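Local coordinates for protein RsfP (Uncultured bacterium, PDB 4GLJ) that probably cleaves methylthioadenosine with phosphate, as a trimeric methylthioadenosine phosphorylase of the phosphorylase superfamily, and binds the dye rhodamine B, at residues R208-A213 and S267-L273; I113-M117 and A140-C144; P45-I49 and F61-Q67. One frame throughout, in Å; residues are numbered along the deposited sequence. Where two conformers were deposited one is given.

Contact 1 (R208-A213 and S267-L273)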
ATOM      1  N   ARG A 208       1.603   4.905  20.031  1.00 21.48           N
ATOM      2  CA  ARG A 208       2.453   6.095  20.140  1.00 23.19           C
ATOM      3  C   ARG A 208       1.596   7.375  20.178  1.00 25.94           C
ATOM      4  O   ARG A 208       1.833   8.278  20.998  1.00 24.90           O
ATOM      5  CB  ARG A 208       3.445   6.149  18.976  1.00 24.00           C
ATOM      6  CG  ARG A 208       4.483   7.263  19.046  1.00 27.03           C
ATOM      7  CD  ARG A 208       5.366   7.329  20.320  1.00 27.40           C
ATOM      8  NE  ARG A 208       6.003   6.021  20.569  1.00 28.97           N
ATOM      9  CZ  ARG A 208       7.192   5.675  20.064  1.00 28.34           C
ATOM     10  NH1 ARG A 208       7.891   6.568  19.321  1.00 30.30           N
ATOM     11  NH2 ARG A 208       7.754   4.505  20.382  1.00 27.08           N
ATOM     12  N   GLU A 209       0.593   7.457  19.295  1.00 22.96           N
ATOM     13  CA  GLU A 209      -0.300   8.629  19.291  1.00 24.59           C
ATOM     14  C   GLU A 209      -1.073   8.758  20.585  1.00 22.64           C
ATOM     15  O   GLU A 209      -1.499   9.884  20.951  1.00 25.17           O
ATOM     16  CB  GLU A 209      -1.326   8.550  18.155  1.00 24.47           C
ATOM     17  CG  GLU A 209      -0.665   8.739  16.784  1.00 24.21           C
ATOM     18  CD  GLU A 209      -1.673   8.776  15.658  1.00 24.55           C
ATOM     19  OE1 GLU A 209      -2.849   8.357  15.906  1.00 22.29           O
ATOM     20  OE2 GLU A 209      -1.279   9.204  14.516  1.00 24.81           O
ATOM     21  N   ALA A 210      -1.329   7.612  21.218  1.00 22.96           N
ATOM     22  CA  ALA A 210      -2.034   7.596  22.487  1.00 24.40           C
ATOM     23  C   ALA A 210      -1.104   7.798  23.669  1.00 24.66           C
ATOM     24  O   ALA A 210      -1.523   7.622  24.821  1.00 25.92           O
ATOM     25  CB  ALA A 210      -2.790   6.303  22.665  1.00 22.74           C
ATOM     26  N   SER A 211       0.150   8.160  23.395  1.00 25.60           N
ATOM     27  CA  SER A 211       1.190   8.366  24.435  1.00 28.76           C
ATOM     28  C   SER A 211       1.380   7.129  25.356  1.00 29.98           C
ATOM     29  O   SER A 211       1.603   7.274  26.555  1.00 31.05           O
ATOM     30  CB  SER A 211       0.841   9.631  25.257  1.00 30.54           C
ATOM     31  OG  SER A 211       0.826  10.789  24.409  1.00 33.43           O
ATOM     32  N   ILE A 212       1.315   5.923  24.799  1.00 27.85           N
ATOM     33  CA  ILE A 212       1.497   4.691  25.573  1.00 26.36           C
ATOM     34  C   ILE A 212       2.758   3.982  25.106  1.00 27.11           C
ATOM     35  O   ILE A 212       2.945   3.799  23.902  1.00 24.91           O
ATOM     36  CB  ILE A 212       0.319   3.724  25.381  1.00 25.63           C
ATOM     37  CG1 ILE A 212      -1.006   4.347  25.794  1.00 27.25           C
ATOM     38  CG2 ILE A 212       0.568   2.390  26.109  1.00 25.68           C
ATOM     39  CD1 ILE A 212      -2.276   3.547  25.397  1.00 26.63           C
ATOM     40  N   ALA A 213       3.610   3.570  26.030  1.00 27.63           N
ATOM     41  CA  ALA A 213       4.837   2.909  25.702  1.00 28.30           C
ATOM     42  C   ALA A 213       4.477   1.529  25.240  1.00 27.51           C
ATOM     43  O   ALA A 213       3.637   0.870  25.819  1.00 28.64           O
ATOM     44  CB  ALA A 213       5.779   2.868  26.939  1.00 31.83           C
ATOM     45  N   SER A 267       9.195   6.696  29.610  1.00 41.18           N
ATOM     46  CA  SER A 267       9.186   6.421  28.189  1.00 38.05           C
ATOM     47  C   SER A 267       9.044   7.727  27.383  1.00 39.98           C
ATOM     48  O   SER A 267       8.228   8.590  27.703  1.00 38.34           O
ATOM     49  CB  SER A 267       8.029   5.459  27.845  1.00 37.44           C
ATOM     50  OG  SER A 267       8.052   5.151  26.438  1.00 37.67           O
ATOM     51  N   ILE A 268       9.803   7.848  26.300  1.00 41.32           N
ATOM     52  CA  ILE A 268       9.574   8.943  25.394  1.00 41.08           C
ATOM     53  C   ILE A 268       8.134   8.915  24.837  1.00 36.62           C
ATOM     54  O   ILE A 268       7.602   9.969  24.522  1.00 34.46           O
ATOM     55  CB  ILE A 268      10.687   9.128  24.322  1.00 46.64           C
ATOM     56  CG1 ILE A 268      10.900   7.899  23.393  1.00 48.87           C
ATOM     57  CG2 ILE A 268      12.044   9.443  24.989  1.00 47.34           C
ATOM     58  CD1 ILE A 268       9.889   6.756  23.314  1.00 48.29           C
ATOM     59  N   ALA A 269       7.470   7.740  24.817  1.00 32.39           N
ATOM     60  CA  ALA A 269       6.076   7.664  24.302  1.00 31.82           C
ATOM     61  C   ALA A 269       5.128   8.523  25.142  1.00 32.07           C
ATOM     62  O   ALA A 269       4.095   9.008  24.636  1.00 30.08           O
ATOM     63  CB  ALA A 269       5.563   6.224  24.215  1.00 30.80           C
ATOM     64  N   HIS A 270       5.476   8.704  26.395  1.00 31.94           N
ATOM     65  CA  HIS A 270       4.627   9.347  27.351  1.00 33.96           C
ATOM     66  C   HIS A 270       4.340  10.785  27.056  1.00 34.17           C
ATOM     67  O   HIS A 270       3.337  11.308  27.490  1.00 34.90           O
ATOM     68  CB  HIS A 270       5.123   9.105  28.762  1.00 35.50           C
ATOM     69  CG  HIS A 270       5.013   7.672  29.201  1.00 36.38           C
ATOM     70  ND1 HIS A 270       5.802   7.146  30.105  1.00 39.06           N
ATOM     71  CD2 HIS A 270       4.165   6.664  28.801  1.00 34.00           C
ATOM     72  CE1 HIS A 270       5.484   5.878  30.283  1.00 39.75           C
ATOM     73  NE2 HIS A 270       4.482   5.588  29.486  1.00 35.02           N
ATOM     74  N   THR A 271       5.213  11.440  26.320  1.00 33.51           N
ATOM     75  CA  THR A 271       5.011  12.790  25.905  1.00 36.13           C
ATOM     76  C   THR A 271       4.973  12.913  24.378  1.00 36.44           C
ATOM     77  O   THR A 271       5.180  14.018  23.869  1.00 35.17           O
ATOM     78  CB  THR A 271       6.148  13.679  26.474  1.00 38.90           C
ATOM     79  OG1 THR A 271       7.405  13.035  26.237  1.00 40.66           O
ATOM     80  CG2 THR A 271       6.025  13.871  28.041  1.00 43.18           C
ATOM     81  N   ALA A 272       4.695  11.803  23.647  1.00 33.46           N
ATOM     82  CA  ALA A 272       4.796  11.834  22.179  1.00 36.03           C
ATOM     83  C   ALA A 272       3.827  12.809  21.503  1.00 35.76           C
ATOM     84  O   ALA A 272       4.160  13.357  20.483  1.00 35.66           O
ATOM     85  CB  ALA A 272       4.590  10.441  21.572  1.00 35.22           C
ATOM     86  N   LEU A 273       2.646  13.019  22.076  1.00 35.08           N
ATOM     87  CA  LEU A 273       1.686  13.886  21.455  1.00 37.44           C
ATOM     88  C   LEU A 273       1.963  15.358  21.582  1.00 40.88           C
ATOM     89  O   LEU A 273       1.697  16.109  20.653  1.00 42.81           O
ATOM     90  CB  LEU A 273       0.252  13.468  21.777  1.00 37.65           C
ATOM     91  CG  LEU A 273      -0.761  14.051  20.811  1.00 40.30           C
ATOM     92  CD1 LEU A 273      -0.430  13.555  19.389  1.00 35.41           C
ATOM     93  CD2 LEU A 273      -2.156  13.593  21.230  1.00 38.62           C
TER
HETATM   94  O   HOH W   1       1.746  13.190  24.946  1.00 36.22           O
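Helix 200-209 ends here in a Schellman motif. Ser211, at positive phi, is its C-prime residue, and Ser211 N bonds to Arg208 O at 2.9 Å. Facing this end is the 3-10 segment 268-270, which opens with an ST turn: Ala269 N donates to Ser267 OG at 3.1 Å. The nearest CA atoms are those of Ser211 and His270, 4.6 Å apart. No direct hydrogen bond crosses, but Ser211 CA makes a CA-H...O contact of 3.0 Å with Ala269 O. Water 1 bridges the segments, donating to Ser211 OG (2.6 Å) and accepting from Leu273 N (3.0 Å). The Arg208 side chain runs beside Ala269 and Ala272, with its CD 3.4 Å from Ala272 CB and its NE 3.7 Å from Ala269 CB. Its NH2 bonds to Asp141 O. Ala269 CB also meets Ala213 CB at 4.3 Å. His270 NE2 bonds to Arg91 O. The arrangement is a Schellman helix C-terminus leading into strand 213-221, covered by the chain that follows helix 237-263.

Contact 2 (I113-M117 and A140-C144)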
ATOM      1  N   ILE A 113      12.742  -9.859  20.336  1.00 24.27           N
ATOM      2  CA  ILE A 113      12.266  -8.546  20.829  1.00 25.14           C
ATOM      3  C   ILE A 113      12.743  -7.486  19.811  1.00 22.44           C
ATOM      4  O   ILE A 113      13.874  -6.994  19.878  1.00 23.95           O
ATOM      5  CB  ILE A 113      12.888  -8.179  22.242  1.00 26.64           C
ATOM      6  CG1 ILE A 113      12.766  -9.365  23.208  1.00 30.43           C
ATOM      7  CG2 ILE A 113      12.268  -6.885  22.810  1.00 25.07           C
ATOM      8  CD1 ILE A 113      11.360  -9.832  23.351  1.00 32.11           C
ATOM      9  N   PRO A 114      11.913  -7.170  18.856  1.00 20.07           N
ATOM     10  CA  PRO A 114      12.424  -6.265  17.785  1.00 21.63           C
ATOM     11  C   PRO A 114      12.618  -4.846  18.300  1.00 24.36           C
ATOM     12  O   PRO A 114      12.035  -4.457  19.350  1.00 23.61           O
ATOM     13  CB  PRO A 114      11.290  -6.320  16.738  1.00 19.42           C
ATOM     14  CG  PRO A 114      10.059  -6.681  17.549  1.00 20.92           C
ATOM     15  CD  PRO A 114      10.589  -7.713  18.545  1.00 20.75           C
ATOM     16  N   ASP A 115      13.507  -4.089  17.646  1.00 22.60           N
ATOM     17  CA  ASP A 115      13.621  -2.713  18.012  1.00 24.43           C
ATOM     18  C   ASP A 115      13.118  -1.856  16.838  1.00 24.36           C
ATOM     19  O   ASP A 115      12.944  -0.645  17.005  1.00 25.31           O
ATOM     20  CB  ASP A 115      15.077  -2.364  18.407  1.00 27.67           C
ATOM     21  CG  ASP A 115      16.063  -2.526  17.243  1.00 31.67           C
ATOM     22  OD1 ASP A 115      15.864  -3.355  16.327  1.00 30.54           O
ATOM     23  OD2 ASP A 115      17.061  -1.804  17.228  1.00 35.40           O
ATOM     24  N   GLN A 116      12.860  -2.469  15.654  1.00 22.32           N
ATOM     25  CA  GLN A 116      12.437  -1.632  14.536  1.00 20.21           C
ATOM     26  C   GLN A 116      11.272  -2.309  13.877  1.00 20.23           C
ATOM     27  O   GLN A 116      11.025  -3.516  14.087  1.00 20.91           O
ATOM     28  CB  GLN A 116      13.608  -1.422  13.535  1.00 20.53           C
ATOM     29  CG  GLN A 116      14.591  -0.279  13.953  1.00 22.01           C
ATOM     30  CD  GLN A 116      13.834   1.082  14.027  1.00 24.07           C
ATOM     31  OE1 GLN A 116      12.920   1.297  13.257  1.00 22.92           O
ATOM     32  NE2 GLN A 116      14.180   1.943  14.998  1.00 25.17           N
ATOM     33  N   MET A 117      10.619  -1.579  12.979  1.00 21.30           N
ATOM     34  CA  MET A 117       9.411  -2.096  12.307  0.50 21.42           C
ATOM     35  C   MET A 117       9.336  -1.444  10.959  1.00 21.78           C
ATOM     36  O   MET A 117       9.849  -0.297  10.772  1.00 23.00           O
ATOM     37  CB  MET A 117       8.163  -1.664  13.053  0.50 21.22           C
ATOM     38  CG  MET A 117       8.000  -2.320  14.387  0.50 20.70           C
ATOM     39  SD  MET A 117       6.551  -1.651  15.174  0.50 24.55           S
ATOM     40  CE  MET A 117       5.298  -2.823  14.692  0.50 23.84           C
ATOM     41  N   ALA A 140      10.376   7.106  14.886  1.00 28.02           N
ATOM     42  CA  ALA A 140      11.806   6.788  14.612  1.00 28.13           C
ATOM     43  C   ALA A 140      12.212   5.526  15.394  1.00 29.24           C
ATOM     44  O   ALA A 140      12.850   4.571  14.836  1.00 25.93           O
ATOM     45  CB  ALA A 140      12.742   7.950  14.969  1.00 31.36           C
ATOM     46  N   ASP A 141      11.874   5.527  16.690  1.00 27.06           N
ATOM     47  CA  ASP A 141      12.065   4.328  17.507  1.00 27.46           C
ATOM     48  C   ASP A 141      10.662   3.749  17.833  1.00 24.89           C
ATOM     49  O   ASP A 141       9.966   4.255  18.769  1.00 24.78           O
ATOM     50  CB  ASP A 141      12.938   4.645  18.764  1.00 30.54           C
ATOM     51  CG  ASP A 141      14.276   5.215  18.384  1.00 37.65           C
ATOM     52  OD1 ASP A 141      15.084   4.491  17.787  1.00 39.06           O
ATOM     53  OD2 ASP A 141      14.492   6.433  18.598  1.00 43.79           O
ATOM     54  N   PRO A 142      10.191   2.768  17.028  1.00 22.37           N
ATOM     55  CA  PRO A 142       8.773   2.577  17.158  1.00 22.88           C
ATOM     56  C   PRO A 142       8.343   1.651  18.327  1.00 25.41           C
ATOM     57  O   PRO A 142       7.138   1.498  18.509  1.00 24.55           O
ATOM     58  CB  PRO A 142       8.376   1.887  15.819  1.00 19.10           C
ATOM     59  CG  PRO A 142       9.632   1.089  15.524  1.00 20.82           C
ATOM     60  CD  PRO A 142      10.742   2.079  15.818  1.00 20.35           C
ATOM     61  N   LEU A 143       9.318   0.995  18.977  1.00 23.64           N
ATOM     62  CA  LEU A 143       9.121   0.006  20.048  1.00 23.95           C
ATOM     63  C   LEU A 143       9.985   0.500  21.198  1.00 25.16           C
ATOM     64  O   LEU A 143      11.187   0.665  21.032  1.00 29.31           O
ATOM     65  CB  LEU A 143       9.630  -1.347  19.559  1.00 23.57           C
ATOM     66  CG  LEU A 143       8.812  -1.861  18.345  1.00 25.16           C
ATOM     67  CD1 LEU A 143       9.490  -2.904  17.496  1.00 23.75           C
ATOM     68  CD2 LEU A 143       7.365  -2.209  18.751  1.00 24.18           C
ATOM     69  N   CYS A 144       9.366   0.808  22.320  1.00 27.26           N
ATOM     70  CA  CYS A 144       9.997   1.541  23.438  0.59 27.97           C
ATOM     71  C   CYS A 144      11.161   0.737  23.940  1.00 27.13           C
ATOM     72  O   CYS A 144      10.972  -0.380  24.404  1.00 26.95           O
ATOM     73  CB  CYS A 144       8.985   1.788  24.601  0.59 30.22           C
ATOM     74  SG  CYS A 144       9.655   2.391  26.195  0.59 34.73           S
TER
HETATM   75  O   HOH W   2      12.514   1.310  18.926  1.00 29.08           O
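Leu143 is the centre of this contact. With chi1 m and chi2 t, it places CD1 3.8 Å from Pro114 CG and 3.5 Å from Met117 CG. The same methyl lies 3.5 Å from Pro114 O. Leu143 thus fits where the strand turns its corner at Asp115. Met117 also points toward the other segment. Its chi1 of m puts CG 3.9 Å from Pro142 CG, and its side chain also packs on Met201 and Ala204 of helix 200-209. Gln116 behaves differently. Its CA-to-CB bond points away, but the m, m conformation folds the amide back, so that Gln116 NE2 donates to Ala140 O at 2.9 Å and an angle of 165°. Gln116 OE1 accepts from Ala183 N of the second subunit. The carboxylate of Asp141 forms a salt bridge with Arg182 of that subunit. Water 2 links the backbones, donating to Asp115 O (2.8 Å) and Leu143 O (2.6 Å). Cys144 is the N-cap of helix 145-157. The arrangement is a bent sheet strand covered by the chain leading into a helix, at a subunit interface; the side chain of Ala140 lies about 4 Å from a bound rhodamine B.

Contact 3 (P45-I49 and F61-Q67). With PO4 (phosphate ion), chain D.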
ATOM      1  N   PRO A  45     -13.819  -2.734  20.991  1.00 38.37           N
ATOM      2  CA  PRO A  45     -12.553  -3.461  20.932  1.00 34.81           C
ATOM      3  C   PRO A  45     -12.785  -4.889  20.474  1.00 34.67           C
ATOM      4  O   PRO A  45     -13.968  -5.295  20.409  1.00 33.08           O
ATOM      5  CB  PRO A  45     -12.070  -3.499  22.391  1.00 32.94           C
ATOM      6  CG  PRO A  45     -12.829  -2.391  23.027  1.00 35.50           C
ATOM      7  CD  PRO A  45     -14.173  -2.331  22.353  1.00 37.56           C
ATOM      8  N   SER A  46     -11.686  -5.625  20.220  1.00 32.44           N
ATOM      9  CA  SER A  46     -11.757  -6.964  19.690  1.00 33.44           C
ATOM     10  C   SER A  46     -12.562  -7.900  20.595  1.00 35.06           C
ATOM     11  O   SER A  46     -13.220  -8.778  20.088  1.00 36.18           O
ATOM     12  CB  SER A  46     -10.401  -7.548  19.551  1.00 31.82           C
ATOM     13  OG  SER A  46      -9.599  -6.898  18.621  1.00 33.27           O
ATOM     14  N   ASP A  47     -12.509  -7.702  21.912  1.00 34.54           N
ATOM     15  CA  ASP A  47     -13.267  -8.522  22.865  1.00 38.92           C
ATOM     16  C   ASP A  47     -13.347  -7.687  24.144  1.00 38.07           C
ATOM     17  O   ASP A  47     -12.652  -6.661  24.247  1.00 34.41           O
ATOM     18  CB  ASP A  47     -12.434  -9.785  23.107  1.00 44.55           C
ATOM     19  CG  ASP A  47     -13.133 -10.839  23.944  1.00 53.87           C
ATOM     20  OD1 ASP A  47     -14.375 -10.768  24.186  1.00 56.38           O
ATOM     21  OD2 ASP A  47     -12.378 -11.761  24.390  1.00 58.73           O
ATOM     22  N   ASP A  48     -14.149  -8.121  25.121  1.00 37.46           N
ATOM     23  CA  ASP A  48     -14.117  -7.522  26.454  1.00 38.49           C
ATOM     24  C   ASP A  48     -12.685  -7.581  26.982  1.00 37.36           C
ATOM     25  O   ASP A  48     -11.992  -8.553  26.768  1.00 37.93           O
ATOM     26  CB  ASP A  48     -15.036  -8.300  27.396  1.00 42.27           C
ATOM     27  CG  ASP A  48     -16.506  -8.163  27.037  1.00 46.70           C
ATOM     28  OD1 ASP A  48     -16.882  -7.275  26.232  1.00 51.33           O
ATOM     29  OD2 ASP A  48     -17.303  -8.940  27.564  1.00 50.74           O
ATOM     30  N   ILE A  49     -12.199  -6.492  27.550  1.00 36.07           N
ATOM     31  CA  ILE A  49     -10.910  -6.487  28.175  1.00 34.63           C
ATOM     32  C   ILE A  49     -10.983  -7.187  29.551  1.00 36.27           C
ATOM     33  O   ILE A  49     -11.899  -6.926  30.369  1.00 37.05           O
ATOM     34  CB  ILE A  49     -10.431  -5.042  28.222  1.00 36.37           C
ATOM     35  CG1 ILE A  49     -10.057  -4.631  26.781  1.00 35.09           C
ATOM     36  CG2 ILE A  49      -9.239  -4.855  29.161  1.00 37.62           C
ATOM     37  CD1 ILE A  49     -10.223  -3.156  26.583  1.00 38.18           C
ATOM     38  N   PHE A  61      -5.778  -7.417  29.890  1.00 33.92           N
ATOM     39  CA  PHE A  61      -5.436  -8.418  28.873  1.00 34.65           C
ATOM     40  C   PHE A  61      -6.479  -8.262  27.746  1.00 34.82           C
ATOM     41  O   PHE A  61      -7.702  -8.264  28.015  1.00 32.50           O
ATOM     42  CB  PHE A  61      -5.478  -9.883  29.380  1.00 38.47           C
ATOM     43  CG  PHE A  61      -5.163 -10.879  28.280  1.00 42.58           C
ATOM     44  CD1 PHE A  61      -3.840 -11.020  27.806  1.00 43.21           C
ATOM     45  CD2 PHE A  61      -6.191 -11.589  27.619  1.00 44.44           C
ATOM     46  CE1 PHE A  61      -3.545 -11.891  26.741  1.00 46.07           C
ATOM     47  CE2 PHE A  61      -5.896 -12.454  26.537  1.00 44.08           C
ATOM     48  CZ  PHE A  61      -4.575 -12.614  26.116  1.00 43.86           C
ATOM     49  N   LEU A  62      -5.994  -8.064  26.527  1.00 30.93           N
ATOM     50  CA  LEU A  62      -6.912  -7.880  25.361  1.00 31.41           C
ATOM     51  C   LEU A  62      -6.483  -8.953  24.325  1.00 31.85           C
ATOM     52  O   LEU A  62      -5.310  -9.022  23.968  1.00 29.18           O
ATOM     53  CB  LEU A  62      -6.741  -6.475  24.797  1.00 29.94           C
ATOM     54  CG  LEU A  62      -7.534  -6.165  23.505  1.00 34.02           C
ATOM     55  CD1 LEU A  62      -8.948  -6.721  23.694  1.00 36.54           C
ATOM     56  CD2 LEU A  62      -7.612  -4.660  23.319  1.00 35.42           C
ATOM     57  N   THR A  63      -7.411  -9.827  23.913  1.00 31.99           N
ATOM     58  CA  THR A  63      -7.119 -10.826  22.859  1.00 32.99           C
ATOM     59  C   THR A  63      -7.291 -10.140  21.568  1.00 30.35           C
ATOM     60  O   THR A  63      -8.420  -9.805  21.220  1.00 31.35           O
ATOM     61  CB  THR A  63      -8.154 -11.958  22.857  1.00 38.98           C
ATOM     62  OG1 THR A  63      -8.220 -12.462  24.175  1.00 44.04           O
ATOM     63  CG2 THR A  63      -7.690 -13.046  21.929  1.00 42.14           C
ATOM     64  N   ARG A  64      -6.188  -9.911  20.838  1.00 28.79           N
ATOM     65  CA  ARG A  64      -6.267  -9.167  19.617  1.00 27.76           C
ATOM     66  C   ARG A  64      -7.306  -9.705  18.556  1.00 27.51           C
ATOM     67  O   ARG A  64      -8.042  -8.916  17.887  1.00 27.50           O
ATOM     68  CB  ARG A  64      -4.821  -9.141  19.020  1.00 26.38           C
ATOM     69  CG  ARG A  64      -4.785  -8.366  17.757  1.00 25.89           C
ATOM     70  CD  ARG A  64      -3.410  -8.329  17.143  1.00 26.11           C
ATOM     71  NE  ARG A  64      -2.378  -7.689  17.981  1.00 26.21           N
ATOM     72  CZ  ARG A  64      -1.316  -8.272  18.540  1.00 28.71           C
ATOM     73  NH1 ARG A  64      -1.137  -9.592  18.496  1.00 27.48           N
ATOM     74  NH2 ARG A  64      -0.438  -7.524  19.236  1.00 29.70           N
ATOM     75  N   HIS A  65      -7.347 -11.024  18.403  1.00 28.45           N
ATOM     76  CA  HIS A  65      -8.219 -11.658  17.374  1.00 29.18           C
ATOM     77  C   HIS A  65      -9.600 -11.964  17.826  1.00 31.42           C
ATOM     78  O   HIS A  65     -10.382 -12.472  17.039  1.00 27.89           O
ATOM     79  CB  HIS A  65      -7.579 -12.909  16.805  1.00 31.26           C
ATOM     80  CG  HIS A  65      -6.320 -12.627  16.018  1.00 30.77           C
ATOM     81  ND1 HIS A  65      -6.345 -12.151  14.764  1.00 32.36           N
ATOM     82  CD2 HIS A  65      -4.979 -12.667  16.396  1.00 30.96           C
ATOM     83  CE1 HIS A  65      -5.074 -11.979  14.302  1.00 31.25           C
ATOM     84  NE2 HIS A  65      -4.237 -12.264  15.310  1.00 30.25           N
ATOM     85  N   GLY A  66      -9.933 -11.563  19.060  1.00 33.45           N
ATOM     86  CA  GLY A  66     -11.207 -11.854  19.720  1.00 34.99           C
ATOM     87  C   GLY A  66     -11.312 -13.273  20.227  1.00 36.69           C
ATOM     88  O   GLY A  66     -10.466 -14.127  19.924  1.00 34.53           O
ATOM     89  N   GLN A  67     -12.387 -13.559  20.965  1.00 40.86           N
ATOM     90  CA  GLN A  67     -12.627 -14.938  21.362  1.00 44.35           C
ATOM     91  C   GLN A  67     -12.848 -15.863  20.163  1.00 40.59           C
ATOM     92  O   GLN A  67     -13.457 -15.499  19.133  1.00 37.56           O
ATOM     93  CB  GLN A  67     -13.731 -15.051  22.430  1.00 52.12           C
ATOM     94  CG  GLN A  67     -13.408 -16.131  23.484  1.00 62.16           C
ATOM     95  CD  GLN A  67     -11.924 -16.170  23.898  1.00 66.54           C
ATOM     96  OE1 GLN A  67     -11.164 -17.090  23.504  1.00 70.77           O
ATOM     97  NE2 GLN A  67     -11.494 -15.155  24.663  1.00 62.10           N
TER
HETATM   98  P   PO4 D 303      -0.683 -12.141  15.938  1.00 29.63           P
HETATM   99  O1  PO4 D 303      -1.076 -13.074  14.830  1.00 35.17           O
HETATM  100  O2  PO4 D 303      -0.079 -13.073  16.961  1.00 31.83           O
HETATM  101  O3  PO4 D 303       0.281 -11.196  15.324  1.00 32.51           O
HETATM  102  O4  PO4 D 303      -1.868 -11.403  16.553  1.00 31.80           O
HETATM  103  O   HOH W   3     -14.437 -11.515  20.753  1.00 46.59           O
HETATM  104  O   HOH W   4      -9.577  -9.989  26.133  1.00 42.20           O
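This is a polar, water-bridged contact between the loop entering strand 49-54 and the end of strand 57-63, beside the ligand pocket. A type I turn from Thr63 to Gly66 follows strand 57-63, closed by Gly66 N to Thr63 O at 3.2 Å. Ser46 OG donates to Arg64 O at 2.7 Å and ties the loop to this turn. Water 3 donates to Ser46 O (3.1 Å) and accepts from Gln67 N (2.9 Å). Water 4 joins Asp48 O (2.9 Å), Phe61 O (3.2 Å) and Thr63 N (3.1 Å). Ile49 CG1 packs on Leu62 CD1 at 3.9 Å. Gly66 has positive phi, and a CB there would sit tightly against Ser46 O. From within the turn, Arg64 NH1 and His65 NE2 each donate to phosphate O4 at 2.8 Å. Ser22, Ala98 and Thr199 also bind this ion, and Glu203 forms a salt bridge with Arg64. His65 touches rhodamine B. The chemistry implies an anion site next to the dye, consistent with the phosphate substrate position of a phosphorylase.

The contacts follow one another along the chain: contact 3 closes first, then contact 2, then contact 1. Contacts 1 and 2 are neighbours, with centres about 13 Å apart. They touch where Arg208 meets Asp141 and Ser267 meets Cys144. Contact 3 is separate. Its centre is about 22 Å from that of contact 1 and about 23 Å from that of contact 2, and it lies across the chain's centre from contact 2. Contacts 2 and 3 reach the same mixed sheet, through strands 111-119 and 57-63. Contact 3 holds phosphate at the end of one strand, while contacts 1 and 2 lie at the interface with the second subunit.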